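Local coordinates for protein IclR family transcriptional regulator (Brucella abortus, PDB 5WHM) that represses transcription as a DNA-binding regulator of the IclR family, probably acting as a dimer, at the interface of chains A and B. Sequence-based numbering; all coordinates share one arbitrary frame. Chains: chain A/B, IclR family transcriptional regulator.

Contact 1: the interface of chains A and B. Residues chain A 25-26, 29-30, 62, 65-66, 69; chain B 25-27, 29-30, 33, 62, 65-66, 71.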
loop_
_atom_site.group_PDB
_atom_site.type_symbol
_atom_site.label_atom_id
_atom_site.label_comp_id
_atom_site.label_asym_id
_atom_site.label_seq_id
_atom_site.Cartn_x
_atom_site.Cartn_y
_atom_site.Cartn_z
ATOM N N ALA A 25 19.064 -6.018 11.315
ATOM C CA ALA A 25 17.782 -6.063 12.020
ATOM C C ALA A 25 16.669 -5.419 11.204
ATOM O O ALA A 25 15.503 -5.832 11.301
ATOM C CB ALA A 25 17.879 -5.355 13.378
ATOM N N LEU A 26 17.002 -4.386 10.435
ATOM C CA LEU A 26 16.015 -3.745 9.575
ATOM C C LEU A 26 15.593 -4.702 8.473
ATOM O O LEU A 26 14.393 -4.871 8.207
ATOM C CB LEU A 26 16.593 -2.450 8.985
ATOM C CG LEU A 26 15.754 -1.654 7.982
ATOM C CD1 LEU A 26 14.334 -1.349 8.624
ATOM C CD2 LEU A 26 16.556 -0.376 7.647
ATOM N N GLY A 29 13.284 -7.500 10.038
ATOM C CA GLY A 29 11.941 -7.054 10.406
ATOM C C GLY A 29 11.049 -6.803 9.199
ATOM O O GLY A 29 9.865 -7.150 9.212
ATOM N N LEU A 30 11.603 -6.214 8.130
ATOM C CA LEU A 30 10.792 -6.065 6.910
ATOM C C LEU A 30 10.495 -7.423 6.256
ATOM O O LEU A 30 9.396 -7.621 5.717
ATOM C CB LEU A 30 11.485 -5.105 5.936
ATOM C CG LEU A 30 11.588 -3.686 6.533
ATOM C CD1 LEU A 30 12.445 -2.728 5.687
ATOM C CD2 LEU A 30 10.197 -3.081 6.799
ATOM N N LEU A 62 11.338 -9.275 16.803
ATOM C CA LEU A 62 10.882 -8.473 15.673
ATOM C C LEU A 62 9.372 -8.279 15.704
ATOM O O LEU A 62 8.887 -7.179 15.428
ATOM C CB LEU A 62 11.310 -9.122 14.348
ATOM C CG LEU A 62 12.828 -9.313 14.206
ATOM C CD1 LEU A 62 13.136 -10.326 13.096
ATOM C CD2 LEU A 62 13.481 -7.971 13.867
ATOM N N THR A 65 8.407 -5.824 18.383
ATOM C CA THR A 65 8.724 -4.469 17.936
ATOM C C THR A 65 7.737 -3.993 16.864
ATOM O O THR A 65 7.256 -2.855 16.919
ATOM C CB THR A 65 10.177 -4.429 17.418
ATOM O OG1 THR A 65 11.073 -4.762 18.484
ATOM C CG2 THR A 65 10.561 -3.049 16.865
ATOM N N LEU A 66 7.414 -4.848 15.879
ATOM C CA LEU A 66 6.487 -4.411 14.838
ATOM C C LEU A 66 5.112 -4.090 15.417
ATOM O O LEU A 66 4.440 -3.167 14.948
ATOM C CB LEU A 66 6.363 -5.467 13.747
ATOM C CG LEU A 66 7.628 -5.651 12.903
ATOM C CD1 LEU A 66 7.583 -6.996 12.151
ATOM C CD2 LEU A 66 7.804 -4.452 11.964
ATOM N N LEU A 69 5.218 -0.646 16.964
ATOM C CA LEU A 69 5.299 0.418 15.971
ATOM C C LEU A 69 4.059 0.523 15.101
ATOM O O LEU A 69 3.982 1.439 14.276
ATOM C CB LEU A 69 6.510 0.224 15.066
ATOM C CG LEU A 69 7.873 0.063 15.748
ATOM C CD1 LEU A 69 8.948 -0.264 14.743
ATOM C CD2 LEU A 69 8.224 1.330 16.464
ATOM N N ALA B 25 17.158 -0.781 15.923
ATOM C CA ALA B 25 17.514 -0.569 14.514
ATOM C C ALA B 25 16.316 -0.736 13.580
ATOM O O ALA B 25 16.230 -0.053 12.553
ATOM C CB ALA B 25 18.637 -1.530 14.089
ATOM N N LEU B 26 15.401 -1.649 13.900
ATOM C CA LEU B 26 14.178 -1.797 13.119
ATOM C C LEU B 26 13.278 -0.566 13.266
ATOM O O LEU B 26 12.773 -0.042 12.268
ATOM C CB LEU B 26 13.436 -3.055 13.569
ATOM C CG LEU B 26 12.059 -3.283 12.962
ATOM C CD1 LEU B 26 12.160 -3.238 11.433
ATOM C CD2 LEU B 26 11.482 -4.604 13.409
ATOM N N ALA B 27 13.083 -0.080 14.506
ATOM C CA ALA B 27 12.310 1.148 14.709
ATOM C C ALA B 27 12.902 2.307 13.920
ATOM O O ALA B 27 12.168 3.099 13.319
ATOM C CB ALA B 27 12.243 1.500 16.200
ATOM N N GLY B 29 14.798 2.322 11.150
ATOM C CA GLY B 29 14.562 2.185 9.717
ATOM C C GLY B 29 13.123 2.468 9.323
ATOM O O GLY B 29 12.868 3.091 8.288
ATOM N N LEU B 30 12.158 2.010 10.130
ATOM C CA LEU B 30 10.761 2.302 9.789
ATOM C C LEU B 30 10.454 3.784 9.964
ATOM O O LEU B 30 9.667 4.350 9.191
ATOM C CB LEU B 30 9.815 1.465 10.642
ATOM C CG LEU B 30 9.851 -0.015 10.231
ATOM C CD1 LEU B 30 9.261 -0.860 11.330
ATOM C CD2 LEU B 30 9.047 -0.214 8.975
ATOM N N LEU B 33 11.509 5.312 6.789
ATOM C CA LEU B 33 10.509 5.123 5.734
ATOM C C LEU B 33 9.285 6.004 5.959
ATOM O O LEU B 33 8.671 6.465 4.990
ATOM C CB LEU B 33 10.075 3.660 5.652
ATOM C CG LEU B 33 11.130 2.695 5.114
ATOM C CD1 LEU B 33 10.640 1.250 5.307
ATOM C CD2 LEU B 33 11.412 3.024 3.626
ATOM N N LEU B 62 20.975 3.265 7.359
ATOM C CA LEU B 62 19.595 2.822 7.168
ATOM C C LEU B 62 19.154 2.958 5.712
ATOM O O LEU B 62 18.577 2.014 5.139
ATOM C CB LEU B 62 18.658 3.606 8.101
ATOM C CG LEU B 62 18.974 3.395 9.584
ATOM C CD1 LEU B 62 18.277 4.463 10.462
ATOM C CD2 LEU B 62 18.568 1.981 9.965
ATOM N N THR B 65 20.926 0.405 3.489
ATOM C CA THR B 65 20.262 -0.887 3.648
ATOM C C THR B 65 18.938 -0.941 2.876
ATOM O O THR B 65 18.634 -1.933 2.197
ATOM C CB THR B 65 20.047 -1.125 5.147
ATOM O OG1 THR B 65 21.321 -1.077 5.774
ATOM C CG2 THR B 65 19.361 -2.478 5.441
ATOM N N LEU B 66 18.112 0.101 3.008
ATOM C CA LEU B 66 16.803 0.096 2.361
ATOM C C LEU B 66 16.947 0.074 0.839
ATOM O O LEU B 66 16.158 -0.576 0.145
ATOM C CB LEU B 66 15.979 1.318 2.842
ATOM C CG LEU B 66 15.580 1.219 4.318
ATOM C CD1 LEU B 66 15.068 2.601 4.876
ATOM C CD2 LEU B 66 14.507 0.139 4.501
ATOM N N TYR B 71 13.506 -1.270 -0.951
ATOM C CA TYR B 71 12.458 -0.404 -0.371
ATOM C C TYR B 71 12.669 1.068 -0.674
ATOM O O TYR B 71 11.708 1.852 -0.611
ATOM C CB TYR B 71 12.390 -0.559 1.155
ATOM C CG TYR B 71 12.134 -1.988 1.543
ATOM C CD1 TYR B 71 10.913 -2.605 1.228
ATOM C CD2 TYR B 71 13.107 -2.729 2.232
ATOM C CE1 TYR B 71 10.679 -3.932 1.553
ATOM C CE2 TYR B 71 12.876 -4.061 2.567
ATOM C CZ TYR B 71 11.654 -4.645 2.221
ATOM O OH TYR B 71 11.395 -5.958 2.558
#
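A:Leu26 and B:Leu26 cross obliquely at the middle of this patch, their CD1 methyls 4.0 Å apart beside the two-fold axis. Each leucine then pushes into the partner domain. CD1 of A:Leu26 lies over the bare backbone of B:Gly29, 3.7 Å from its CA, while CD2 goes the other way into B:Leu62 and B:Leu66, meeting B:Leu66 CD2 at 3.8 Å and at about a right angle. B:Leu26 fits likewise among A:Gly29, A:Leu62, A:Thr65 and A:Leu66, its CD2 methyl 3.9 Å from A:Gly29 CA; the threonine offers its CG2 methyl. One turn on, A:Leu30 and B:Leu30 come tip to tip, CD2 to CD2 at 3.8 Å. Two contacts flank this centre, each with a twin across the two-fold: B:Leu30 CD1 presses tightly on A:Leu69 CD1 at 3.5 Å, and the side chains of B:Tyr71 and A:Leu30 slide past each other in opposite directions, A:Leu30 CD1 touching the ring carbon CE2 of B:Tyr71 at 3.4 Å.

All contacts here are apolar. Helices 24-34 of A and 24-33 of B, the first of each helix-turn-helix domain, face each other and lean on the partner's helix 56-69, the DNA recognition helix of the family, so dimerisation probably fixes how the two DNA-binding domains are set against each other.

Torsions separate the roles: CG of A:Leu30 is anti to the carbonyl carbon (chi1 -64°), whereas CG of A:Leu26 is anti to the backbone N (chi1 176°), which carries its CD1 to B:Gly29.

Contact 2: the interface of chains A and B. Residues chain A 143-145, 147-149; chain B 93, 96-97, 101, 147.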
loop_
_atom_site.group_PDB
_atom_site.type_symbol
_atom_site.label_atom_id
_atom_site.label_comp_id
_atom_site.label_asym_id
_atom_site.label_seq_id
_atom_site.Cartn_x
_atom_site.Cartn_y
_atom_site.Cartn_z
HETATM N N MSE A 143 -14.594 -6.545 -6.965
HETATM C CA MSE A 143 -14.365 -5.981 -5.616
HETATM C C MSE A 143 -12.881 -6.118 -5.161
HETATM O O MSE A 143 -12.332 -5.205 -4.536
HETATM C CB MSE A 143 -15.264 -6.608 -4.561
HETATM C CG MSE A 143 -15.738 -5.571 -3.556
HETATM SE SE MSE A 143 -16.333 -6.248 -1.836
HETATM C CE MSE A 143 -17.379 -7.749 -2.485
ATOM N N ARG A 144 -12.241 -7.243 -5.462
ATOM C CA ARG A 144 -10.837 -7.401 -5.074
ATOM C C ARG A 144 -9.970 -6.360 -5.769
ATOM O O ARG A 144 -9.962 -6.264 -7.000
ATOM C CB ARG A 144 -10.334 -8.819 -5.377
ATOM C CG ARG A 144 -8.805 -8.988 -5.065
ATOM C CD ARG A 144 -8.273 -10.401 -5.359
ATOM N NE ARG A 144 -8.212 -10.706 -6.791
ATOM C CZ ARG A 144 -7.134 -10.564 -7.582
ATOM N NH1 ARG A 144 -5.962 -10.105 -7.116
ATOM N NH2 ARG A 144 -7.232 -10.889 -8.866
ATOM N N ARG A 145 -9.226 -5.587 -4.990
ATOM C CA ARG A 145 -8.313 -4.613 -5.571
ATOM C C ARG A 145 -6.999 -5.290 -5.949
ATOM O O ARG A 145 -6.536 -6.197 -5.253
ATOM C CB ARG A 145 -8.077 -3.450 -4.593
ATOM C CG ARG A 145 -9.391 -2.666 -4.256
ATOM C CD ARG A 145 -9.145 -1.502 -3.285
ATOM N NE ARG A 145 -10.404 -0.838 -2.911
ATOM C CZ ARG A 145 -11.029 0.035 -3.694
ATOM N NH1 ARG A 145 -10.520 0.341 -4.889
ATOM N NH2 ARG A 145 -12.163 0.571 -3.312
ATOM N N ILE A 147 -4.008 -3.516 -7.161
ATOM C CA ILE A 147 -2.765 -2.761 -7.041
ATOM C C ILE A 147 -1.942 -3.354 -5.904
ATOM O O ILE A 147 -2.461 -3.658 -4.820
ATOM C CB ILE A 147 -3.052 -1.262 -6.879
ATOM C CG1 ILE A 147 -3.546 -0.710 -8.231
ATOM C CG2 ILE A 147 -1.805 -0.502 -6.416
ATOM C CD1 ILE A 147 -3.989 0.736 -8.162
ATOM N N GLY A 148 -0.664 -3.631 -6.188
ATOM C CA GLY A 148 0.187 -4.350 -5.267
ATOM C C GLY A 148 0.114 -5.860 -5.346
ATOM O O GLY A 148 0.832 -6.538 -4.600
ATOM N N SER A 149 -0.767 -6.431 -6.154
ATOM C CA SER A 149 -0.686 -7.883 -6.267
ATOM C C SER A 149 0.485 -8.263 -7.183
ATOM O O SER A 149 1.074 -7.417 -7.864
ATOM C CB SER A 149 -1.986 -8.480 -6.798
ATOM O OG SER A 149 -2.212 -8.003 -8.094
ATOM N N ALA B 93 -1.604 -4.768 -0.880
ATOM C CA ALA B 93 -2.794 -5.354 -1.521
ATOM C C ALA B 93 -3.693 -6.106 -0.528
ATOM O O ALA B 93 -4.925 -6.033 -0.599
ATOM C CB ALA B 93 -2.367 -6.275 -2.661
ATOM N N SER B 96 -5.681 -3.604 1.405
ATOM C CA SER B 96 -6.732 -2.998 0.596
ATOM C C SER B 96 -7.912 -3.939 0.412
ATOM O O SER B 96 -8.920 -3.543 -0.174
ATOM C CB SER B 96 -6.137 -2.611 -0.770
ATOM O OG SER B 96 -6.022 -3.769 -1.606
ATOM N N ASN B 97 -7.776 -5.208 0.829
ATOM C CA ASN B 97 -8.778 -6.246 0.583
ATOM C C ASN B 97 -9.233 -6.911 1.873
ATOM O O ASN B 97 -9.495 -8.111 1.902
ATOM C CB ASN B 97 -8.253 -7.306 -0.394
ATOM C CG ASN B 97 -8.157 -6.771 -1.817
ATOM O OD1 ASN B 97 -9.112 -6.193 -2.334
ATOM N ND2 ASN B 97 -7.000 -6.950 -2.453
ATOM N N ARG B 101 -14.766 -5.683 4.050
ATOM C CA ARG B 101 -15.313 -4.997 2.877
ATOM C C ARG B 101 -16.478 -5.741 2.256
ATOM O O ARG B 101 -17.350 -5.108 1.657
ATOM C CB ARG B 101 -14.256 -4.785 1.785
ATOM C CG ARG B 101 -13.129 -3.827 2.126
ATOM C CD ARG B 101 -12.115 -3.798 0.944
ATOM N NE ARG B 101 -12.823 -3.311 -0.230
ATOM C CZ ARG B 101 -12.554 -3.643 -1.489
ATOM N NH1 ARG B 101 -11.547 -4.487 -1.790
ATOM N NH2 ARG B 101 -13.307 -3.136 -2.449
ATOM N N ILE B 147 -7.032 4.896 -1.379
ATOM C CA ILE B 147 -6.812 3.852 -0.386
ATOM C C ILE B 147 -5.445 4.083 0.250
ATOM O O ILE B 147 -4.423 4.063 -0.442
ATOM C CB ILE B 147 -6.879 2.464 -1.055
ATOM C CG1 ILE B 147 -8.184 2.315 -1.838
ATOM C CG2 ILE B 147 -6.716 1.337 -0.035
ATOM C CD1 ILE B 147 -9.394 2.412 -0.975
HETATM O O HOH W 1 -4.940 -2.799 -3.960
HETATM O O HOH W 2 0.939 -5.722 -1.999
HETATM O O HOH W 3 -10.122 -1.016 -0.195
#
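The segment of chain B joining the two domains, from the end of helix 92-95 to the start of helix 101-115, meets the loop of chain A that leads into strand 150-152. B:Asn97 reads the backbone of A:Arg145 as a strand neighbour would. B:Asn97 OD1 takes the A:Arg145 N-H on an in-plane lone pair, N to OD1 2.7 Å, and B:Asn97 ND2 gives a nearly straight bond (172° at H) to A:Arg145 O at 2.9 Å. This pair of bonds fixes the amide's rotation. Next to it, B:Arg101, bent at chi3 (62°), turns its guanidinium end-on to the main-chain O of A:Met143, a poorly ordered selenomethionine. As modelled, B:Arg101 NH1 (2.9 Å) and NH2 (3.1 Å) both donate to A:Met143 O, NH2 along a lone pair and NH1 from above the carbonyl plane.

The side chain of A:Arg145 runs extended from CG to NE and places NE above one face of the B:Arg101 guanidinium, toward its rim; the close like charges are probably eased by the carbonyls and water around them. B:Ile147 CD1 covers a face of A:Arg145's own guanidinium near the rim. Water 3 bridges A:Arg145 NE to B:Ser96 O. B:Ser96 OG donates to B:Ala93 O and also meets water 1 at 2.8 Å, and that water reaches A:Ile147 O.

Contact 3: the interface of chains A and B. Residues chain A 34, 94, 123-126, 130, 132, 150; chain B 70, 85-86, 88-89.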
loop_
_atom_site.group_PDB
_atom_site.type_symbol
_atom_site.label_atom_id
_atom_site.label_comp_id
_atom_site.label_asym_id
_atom_site.label_seq_id
_atom_site.Cartn_x
_atom_site.Cartn_y
_atom_site.Cartn_z
ATOM N N ARG A 34 6.806 -9.458 4.985
ATOM C CA ARG A 34 6.644 -10.151 3.706
ATOM C C ARG A 34 6.192 -11.598 3.832
ATOM O O ARG A 34 5.802 -12.170 2.809
ATOM C CB ARG A 34 7.954 -10.106 2.910
ATOM C CG ARG A 34 8.296 -8.693 2.537
ATOM C CD ARG A 34 9.673 -8.593 1.933
ATOM N NE ARG A 34 9.618 -8.981 0.532
ATOM C CZ ARG A 34 10.123 -8.275 -0.468
ATOM N NH1 ARG A 34 10.767 -7.155 -0.236
ATOM N NH2 ARG A 34 10.020 -8.729 -1.699
HETATM N N MSE A 94 4.248 5.368 -1.359
HETATM C CA MSE A 94 5.056 4.899 -2.500
HETATM C C MSE A 94 4.347 5.135 -3.853
HETATM O O MSE A 94 4.919 5.756 -4.757
HETATM C CB MSE A 94 5.386 3.419 -2.342
HETATM C CG MSE A 94 6.475 2.957 -3.320
HETATM SE SE MSE A 94 5.651 2.109 -4.888
HETATM C CE MSE A 94 6.716 3.131 -6.223
ATOM N N ALA A 123 6.027 -3.325 -12.309
ATOM C CA ALA A 123 7.483 -3.273 -12.186
ATOM C C ALA A 123 7.936 -4.441 -11.324
ATOM O O ALA A 123 7.162 -5.006 -10.552
ATOM C CB ALA A 123 7.986 -1.947 -11.587
ATOM N N ARG A 124 9.209 -4.788 -11.456
ATOM C CA ARG A 124 9.745 -5.974 -10.799
ATOM C C ARG A 124 10.121 -5.688 -9.350
ATOM O O ARG A 124 10.604 -4.600 -9.014
ATOM C CB ARG A 124 10.980 -6.503 -11.550
ATOM C CG ARG A 124 11.556 -7.793 -10.951
ATOM C CD ARG A 124 12.756 -8.339 -11.777
ATOM N NE ARG A 124 13.915 -7.460 -11.675
ATOM C CZ ARG A 124 14.829 -7.497 -10.703
ATOM N NH1 ARG A 124 14.735 -8.351 -9.688
ATOM N NH2 ARG A 124 15.855 -6.652 -10.742
ATOM N N ASP A 125 9.861 -6.664 -8.488
ATOM C CA ASP A 125 10.516 -6.729 -7.184
ATOM C C ASP A 125 10.945 -8.168 -6.960
ATOM O O ASP A 125 10.104 -9.073 -6.978
ATOM C CB ASP A 125 9.613 -6.270 -6.032
ATOM C CG ASP A 125 10.312 -6.454 -4.681
ATOM O OD1 ASP A 125 11.219 -5.650 -4.366
ATOM O OD2 ASP A 125 10.021 -7.451 -3.989
ATOM N N ARG A 126 12.257 -8.380 -6.837
ATOM C CA ARG A 126 12.859 -9.709 -6.665
ATOM C C ARG A 126 12.444 -10.588 -7.839
ATOM O O ARG A 126 12.779 -10.242 -8.982
ATOM C CB ARG A 126 12.502 -10.257 -5.281
ATOM C CG ARG A 126 13.082 -9.419 -4.122
ATOM C CD ARG A 126 12.943 -10.237 -2.861
ATOM N NE ARG A 126 13.356 -9.469 -1.711
ATOM C CZ ARG A 126 13.139 -9.861 -0.464
ATOM N NH1 ARG A 126 12.511 -11.012 -0.218
ATOM N NH2 ARG A 126 13.532 -9.082 0.509
ATOM N N VAL A 130 4.975 -6.594 -9.901
ATOM C CA VAL A 130 3.991 -6.029 -8.985
ATOM C C VAL A 130 3.122 -5.053 -9.768
ATOM O O VAL A 130 3.650 -4.139 -10.403
ATOM C CB VAL A 130 4.687 -5.300 -7.812
ATOM C CG1 VAL A 130 3.632 -4.769 -6.828
ATOM C CG2 VAL A 130 5.724 -6.217 -7.139
ATOM N N LEU A 132 1.161 -1.845 -10.381
ATOM C CA LEU A 132 1.213 -0.491 -9.854
ATOM C C LEU A 132 -0.012 0.323 -10.208
ATOM O O LEU A 132 -0.331 1.289 -9.495
ATOM C CB LEU A 132 2.454 0.246 -10.389
ATOM C CG LEU A 132 3.805 -0.434 -10.146
ATOM C CD1 LEU A 132 4.900 0.386 -10.774
ATOM C CD2 LEU A 132 4.090 -0.662 -8.607
ATOM N N THR A 150 0.847 -9.552 -7.176
ATOM C CA THR A 150 2.095 -9.971 -7.798
ATOM C C THR A 150 1.856 -11.115 -8.781
ATOM O O THR A 150 0.880 -11.858 -8.673
ATOM C CB THR A 150 3.123 -10.428 -6.750
ATOM O OG1 THR A 150 2.564 -11.498 -6.003
ATOM C CG2 THR A 150 3.506 -9.309 -5.797
ATOM N N GLY B 70 15.607 -2.901 -1.840
ATOM C CA GLY B 70 14.548 -2.565 -2.779
ATOM C C GLY B 70 13.395 -1.768 -2.195
ATOM O O GLY B 70 12.376 -1.626 -2.876
ATOM N N ILE B 85 9.399 -0.080 -5.128
ATOM C CA ILE B 85 8.368 -1.101 -5.330
ATOM C C ILE B 85 8.315 -2.082 -4.178
ATOM O O ILE B 85 7.247 -2.630 -3.865
ATOM C CB ILE B 85 8.630 -1.887 -6.642
ATOM C CG1 ILE B 85 8.832 -0.938 -7.832
ATOM C CG2 ILE B 85 7.482 -2.902 -6.887
ATOM C CD1 ILE B 85 7.713 0.124 -7.969
ATOM N N GLY B 86 9.463 -2.384 -3.567
ATOM C CA GLY B 86 9.429 -3.363 -2.503
ATOM C C GLY B 86 8.547 -2.957 -1.343
ATOM O O GLY B 86 8.093 -3.825 -0.596
ATOM N N LEU B 88 5.507 -2.204 -1.524
ATOM C CA LEU B 88 4.183 -2.827 -1.701
ATOM C C LEU B 88 4.150 -4.288 -1.276
ATOM O O LEU B 88 3.077 -4.800 -0.943
ATOM C CB LEU B 88 3.696 -2.703 -3.163
ATOM C CG LEU B 88 3.603 -1.267 -3.674
ATOM C CD1 LEU B 88 3.308 -1.236 -5.182
ATOM C CD2 LEU B 88 2.510 -0.489 -2.913
ATOM N N ARG B 89 5.288 -4.960 -1.247
ATOM C CA ARG B 89 5.365 -6.358 -0.836
ATOM C C ARG B 89 5.224 -6.523 0.676
ATOM O O ARG B 89 5.182 -7.658 1.166
ATOM C CB ARG B 89 6.720 -6.966 -1.247
ATOM C CG ARG B 89 7.163 -6.820 -2.713
ATOM C CD ARG B 89 6.300 -7.668 -3.642
ATOM N NE ARG B 89 6.279 -9.126 -3.392
ATOM C CZ ARG B 89 7.137 -10.029 -3.885
ATOM N NH1 ARG B 89 6.944 -11.320 -3.631
ATOM N NH2 ARG B 89 8.208 -9.677 -4.594
HETATM O O HOH W 4 5.363 -10.241 0.259
#
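The 3-10 helix 85-90 of chain B, in this IclR-family repressor with its winged helix-turn-helix, lies against strands 118-125 and 128-135 of chain A, with the ends of A helices 24-34 and 86-95 and the start of strand 150-152 around it. B:Ile85 and B:Leu88 fill the apolar side. CD1 of B:Ile85 meets the CE methyl of selenomethionine A:Met94 at 3.6 Å and also touches A:Leu132, which it crosses at about a right angle; its CG2 branch slides past A:Val130 in the opposite direction. B:Leu88 CD1 packs on A:Leu132 CD2 at 3.6 Å.

On the polar side, B:Arg89 folds back through bends at chi2 and chi3 and brings NH2 to A:Asp125 OD2 at 2.9 Å. This salt bridge is poorly aimed as a hydrogen bond, weak at 128° at H, and the carboxylate and guanidinium planes stand nearly perpendicular (87°). The firmer grip on the carboxylate comes from its own chain: A:Arg34 NH2 donates to the syn lone pair of A:Asp125 OD2 at 2.6 Å. Two arginines on one oxygen would be expected to keep A:Asp125 ionised.

A:Arg34 is itself sandwiched, the guanidinium carbon CZ of A:Arg126 3.4 Å above the centre of one face and B:Arg89 CB 3.7 Å above the other. A:Thr150 CG2 touches B:Arg89 NE at 3.7 Å, and water 4 joins B:Arg89 O to A:Arg34 O.

Measured between the centres of their C-alpha atoms, contact 1 lies about 17 Å from contact 3 and 24 Å from contact 2, with contacts 2 and 3 about 14 Å apart, so contact 3 lies nearer to both than they lie to each other. A helix 24-34 serves contacts 1 and 3; B:Tyr71 lies in contact 1 and its neighbour B:Gly70 in contact 3. Strand 150-152 of A continues the loop of contact 2. Contact 1 pairs the two DNA-binding domains, while contacts 2 and 3 seat the connecting segment of B on the C-terminal domain of A, a plausible route for signals, though the structure alone does not show this.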